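Local coordinates for protein inorganic pyrophosphatase (Shewanella sp. AS-11, PDB 6LL8) that probably hydrolyses diphosphate to two phosphate ions, using divalent metal ions bound in its active site, at residues Ile139-Cys142 / Ala143-Asp147; Phe176-Val179 / Gly180-Met183. All coordinates share one frame; numbering follows the deposited sequence.

Contact 1: residues Ile139-Cys142 / Ala143-Asp147. With MG (magnesium ion), chain D; MG (magnesium ion), chain F; 2PN (imidodiphosphoric acid), chain I.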
loop_
_atom_site.group_PDB
_atom_site.type_symbol
_atom_site.label_atom_id
_atom_site.label_comp_id
_atom_site.label_asym_id
_atom_site.label_seq_id
_atom_site.Cartn_x
_atom_site.Cartn_y
_atom_site.Cartn_z
ATOM N N ILE A 139 -12.565 4.722 -9.222
ATOM C CA ILE A 139 -11.759 3.916 -8.286
ATOM C C ILE A 139 -10.298 4.354 -8.382
ATOM O O ILE A 139 -9.597 4.329 -7.352
ATOM C CB ILE A 139 -11.980 2.409 -8.445
ATOM C CG1 ILE A 139 -11.433 1.833 -9.751
ATOM C CG2 ILE A 139 -13.444 2.067 -8.229
ATOM C CD1 ILE A 139 -11.489 0.326 -9.817
ATOM N N MET A 140 -9.803 4.729 -9.547
ATOM C CA MET A 140 -8.429 5.229 -9.668
ATOM C C MET A 140 -8.256 6.515 -8.860
ATOM O O MET A 140 -7.274 6.690 -8.138
ATOM C CB MET A 140 -8.077 5.462 -11.131
ATOM C CG MET A 140 -7.982 4.196 -11.983
ATOM S SD MET A 140 -7.630 4.537 -13.707
ATOM C CE MET A 140 -5.936 5.088 -13.602
ATOM N N MET A 141 -9.230 7.402 -8.988
ATOM C CA MET A 141 -9.236 8.661 -8.233
ATOM C C MET A 141 -9.160 8.371 -6.736
ATOM O O MET A 141 -8.365 8.988 -6.011
ATOM C CB MET A 141 -10.506 9.418 -8.582
ATOM C CG MET A 141 -10.649 10.762 -7.875
ATOM S SD MET A 141 -12.356 11.324 -7.699
ATOM C CE MET A 141 -12.932 10.115 -6.515
ATOM N N CYS A 142 -10.001 7.451 -6.276
ATOM C CA CYS A 142 -10.020 7.109 -4.838
ATOM C C CYS A 142 -8.663 6.555 -4.423
ATOM O O CYS A 142 -8.160 6.891 -3.329
ATOM C CB CYS A 142 -11.113 6.115 -4.510
ATOM S SG CYS A 142 -12.772 6.794 -4.584
ATOM N N ALA A 143 -8.089 5.662 -5.214
ATOM C CA ALA A 143 -6.785 5.100 -4.842
ATOM C C ALA A 143 -5.740 6.197 -4.662
ATOM O O ALA A 143 -4.942 6.145 -3.702
ATOM C CB ALA A 143 -6.321 4.114 -5.878
ATOM N N ILE A 144 -5.728 7.201 -5.536
ATOM C CA ILE A 144 -4.702 8.257 -5.452
ATOM C C ILE A 144 -4.979 9.120 -4.223
ATOM O O ILE A 144 -4.038 9.511 -3.529
ATOM C CB ILE A 144 -4.648 9.072 -6.754
ATOM C CG1 ILE A 144 -4.358 8.201 -7.980
ATOM C CG2 ILE A 144 -3.605 10.181 -6.611
ATOM C CD1 ILE A 144 -4.693 8.850 -9.282
ATOM N N LEU A 145 -6.236 9.448 -3.964
ATOM C CA LEU A 145 -6.589 10.205 -2.748
ATOM C C LEU A 145 -6.159 9.446 -1.503
ATOM O O LEU A 145 -5.743 10.057 -0.510
ATOM C CB LEU A 145 -8.089 10.465 -2.736
ATOM C CG LEU A 145 -8.570 11.525 -3.712
ATOM C CD1 LEU A 145 -10.072 11.380 -3.887
ATOM C CD2 LEU A 145 -8.201 12.924 -3.261
ATOM N N SER A 146 -6.263 8.125 -1.498
ATOM C CA SER A 146 -5.870 7.300 -0.341
ATOM C C SER A 146 -4.351 7.314 -0.193
ATOM O O SER A 146 -3.840 7.632 0.895
ATOM C CB SER A 146 -6.410 5.904 -0.493
ATOM O OG SER A 146 -6.159 5.205 0.693
ATOM N N ASP A 147 -3.643 6.941 -1.243
ATOM C CA ASP A 147 -2.173 6.847 -1.147
ATOM C C ASP A 147 -1.530 8.187 -0.825
ATOM O O ASP A 147 -0.532 8.220 -0.114
ATOM C CB ASP A 147 -1.590 6.317 -2.444
ATOM C CG ASP A 147 -1.343 4.830 -2.430
ATOM O OD1 ASP A 147 -2.099 4.142 -1.752
ATOM O OD2 ASP A 147 -0.465 4.330 -3.182
HETATM MG MG MG D . 0.557 2.476 -3.516
HETATM MG MG MG F . -1.676 2.378 -0.513
HETATM P P1 2PN I . 1.525 1.950 -0.538
HETATM O O1 2PN I . 1.319 0.460 -0.801
HETATM O O2 2PN I . 0.436 2.535 0.322
HETATM O O3 2PN I . 1.709 2.710 -1.837
HETATM N N1 2PN I . 2.941 2.089 0.287
HETATM P P2 2PN I . 3.356 2.493 1.832
HETATM O O4 2PN I . 4.268 1.357 2.289
HETATM O O5 2PN I . 2.093 2.546 2.665
HETATM O O6 2PN I . 4.082 3.815 1.780
HETATM O O HOH W 1 -1.970 3.091 1.737
HETATM O O HOH W 2 -4.010 2.379 -1.110
#

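Contact 2: residues Phe176-Val179 / Gly180-Met183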
loop_
_atom_site.group_PDB
_atom_site.type_symbol
_atom_site.label_atom_id
_atom_site.label_comp_id
_atom_site.label_asym_id
_atom_site.label_seq_id
_atom_site.Cartn_x
_atom_site.Cartn_y
_atom_site.Cartn_z
ATOM N N PHE A 176 -13.921 15.993 -4.739
ATOM C CA PHE A 176 -13.064 14.810 -4.564
ATOM C C PHE A 176 -12.365 14.838 -3.210
ATOM O O PHE A 176 -12.072 13.751 -2.668
ATOM C CB PHE A 176 -12.102 14.656 -5.734
ATOM C CG PHE A 176 -11.294 15.874 -6.112
ATOM C CD1 PHE A 176 -10.142 16.238 -5.428
ATOM C CD2 PHE A 176 -11.706 16.667 -7.172
ATOM C CE1 PHE A 176 -9.415 17.358 -5.829
ATOM C CE2 PHE A 176 -11.023 17.808 -7.523
ATOM C CZ PHE A 176 -9.881 18.137 -6.862
ATOM N N LYS A 177 -12.074 15.997 -2.645
ATOM C CA LYS A 177 -11.410 15.992 -1.319
ATOM C C LYS A 177 -12.348 15.421 -0.260
ATOM O O LYS A 177 -11.854 14.816 0.703
ATOM C CB LYS A 177 -10.907 17.378 -0.933
ATOM C CG LYS A 177 -9.715 17.813 -1.781
ATOM C CD LYS A 177 -9.146 19.143 -1.349
ATOM C CE LYS A 177 -8.116 19.631 -2.325
ATOM N NZ LYS A 177 -7.692 21.016 -2.032
ATOM N N GLU A 178 -13.658 15.611 -0.387
ATOM C CA GLU A 178 -14.608 14.987 0.567
ATOM C C GLU A 178 -14.686 13.491 0.357
ATOM O O GLU A 178 -14.883 12.784 1.353
ATOM C CB GLU A 178 -15.961 15.672 0.523
ATOM C CG GLU A 178 -15.986 16.890 1.414
ATOM C CD GLU A 178 -15.828 16.580 2.894
ATOM O OE1 GLU A 178 -14.789 16.925 3.450
ATOM O OE2 GLU A 178 -16.739 15.948 3.485
ATOM N N VAL A 179 -14.550 12.989 -0.858
ATOM C CA VAL A 179 -14.427 11.537 -1.043
ATOM C C VAL A 179 -13.169 11.067 -0.294
ATOM O O VAL A 179 -13.224 10.049 0.382
ATOM C CB VAL A 179 -14.419 11.143 -2.529
ATOM C CG1 VAL A 179 -14.213 9.646 -2.682
ATOM C CG2 VAL A 179 -15.709 11.578 -3.213
ATOM N N GLY A 180 -12.077 11.810 -0.401
ATOM C CA GLY A 180 -10.842 11.522 0.338
ATOM C C GLY A 180 -11.133 11.409 1.810
ATOM O O GLY A 180 -10.728 10.437 2.468
ATOM N N MET A 181 -11.795 12.413 2.379
ATOM C CA MET A 181 -12.068 12.403 3.817
ATOM C C MET A 181 -12.978 11.226 4.170
ATOM O O MET A 181 -12.774 10.610 5.207
ATOM C CB MET A 181 -12.644 13.739 4.251
ATOM C CG MET A 181 -12.717 13.840 5.762
ATOM S SD MET A 181 -11.122 13.669 6.621
ATOM C CE MET A 181 -10.266 15.094 6.003
ATOM N N ASP A 182 -13.958 10.920 3.329
ATOM C CA ASP A 182 -14.846 9.765 3.578
ATOM C C ASP A 182 -13.994 8.514 3.785
ATOM O O ASP A 182 -14.267 7.691 4.668
ATOM C CB ASP A 182 -15.809 9.526 2.435
ATOM C CG ASP A 182 -16.956 10.491 2.350
ATOM O OD1 ASP A 182 -17.101 11.283 3.266
ATOM O OD2 ASP A 182 -17.597 10.474 1.298
ATOM N N MET A 183 -13.030 8.294 2.915
ATOM C CA MET A 183 -12.184 7.083 2.993
ATOM C C MET A 183 -11.456 7.024 4.325
ATOM O O MET A 183 -11.345 5.923 4.916
ATOM C CB MET A 183 -11.198 7.058 1.843
ATOM C CG MET A 183 -11.901 6.679 0.515
ATOM S SD MET A 183 -10.728 6.509 -0.836
ATOM C CE MET A 183 -10.250 8.219 -1.038
#

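Contact 1: residues Ile139-Cys142 / Ala143-Asp147
Met141 and Leu145 meet one turn apart on helix 134-147, both CG and CE of the methionine lying 4.1 Å from CD1 of Leu145. The tighter packing is against the backbone. With its CG beside its own backbone N (chi1 -74°), Leu145 leans back over the preceding turn, and CG comes within 3.4 Å of Met141 O. Ile144 does likewise, its CG1 3.3 Å from Met140 O. Four successive i to i+4 bonds, from Ala143 N to Ile139 O through Ser146 N to Cys142 O, hold this part; that from Leu145 N to Met141 O is nearly straight at 169°. Helices 117-128, 158-171 and 176-187 cover the apolar side chains. The wetter side is the Asp147 end, buried nonetheless, where waters 1 and 2 bind the chain F magnesium. Ser146 OG turns to Glu45 and Lys187, while Asp147 splits its carboxylate between two magnesium ions, OD2 2.1 Å from the ion of chain D and OD1 2.2 Å from that of chain F. Imidodiphosphate reaches the same ions through O3 and O2. Such a bridging aspartate at a helix end belongs to the multinuclear metal site of family II pyrophosphatases in the DHH family.

Contact 2: residues Phe176-Val179 / Gly180-Met183
OE1 of Glu178 lies 3.9 Å from Met181 CB on the outer side of helix 176-187. Backbone hydrogen bonds run through the turn: Gly180, Met181, Asp182 and Met183 each give their N-H to the carbonyl four residues back. The bond from Gly180 N to Phe176 O is 3.0 Å long with an angle of 162° at the hydrogen. Just ahead of the helix, Asp175 takes the N-H of Glu178 with OD1, a side-chain bond that engages the first turn. This is the start of an amphipathic helix lying on the helical layer of the DHH domain, with Val179 and Met183 turned to helix 134-147 and Lys177 and Glu178 to the outside. Among the apolar groups, Phe176 reaches helix 158-171, and Met181, bent at chi2 and chi3, packs on Ile150 and Ile221. Of the polar groups, a chi1 of -75° folds the carboxylate of Asp182 back over the previous turn, CG 3.2 Å from Glu178 O. Asp182 OD1 and Glu178 O, 3.3 Å apart, are both acceptors and do not bond; the like-charged OE2 of Glu178 is not in contact, 4.7 Å from Asp182 OD1. Asp182 also touches Phe48 of helix 44-53. An alanine here would probably uncover Glu178 O and cost Phe48 some of its packing. OE2 of Glu178 bonds to a buffer molecule, probably from the crystallisation liquor.

How the contacts relate
Contact 1 comes first along the chain, on helix 134-147, and contact 2 follows on helix 176-187, with helix 158-171 between them in sequence and touching both. Their centres are 10 Å apart, on the same side of the chain's centre. The helices pack directly: Cys142 SG lies 3.7 Å from Val179 CG1, and the methyl CD1 of Leu145 approaches the backbone carbonyl oxygen Phe176 O to 3.3 Å. Contact 1 is buried and runs into the metal site, whereas contact 2 lies farther out and is partly exposed. Helix 176-187 thus covers the helix that carries Asp147, while its Lys187 reaches Ser146 beside that metal ligand.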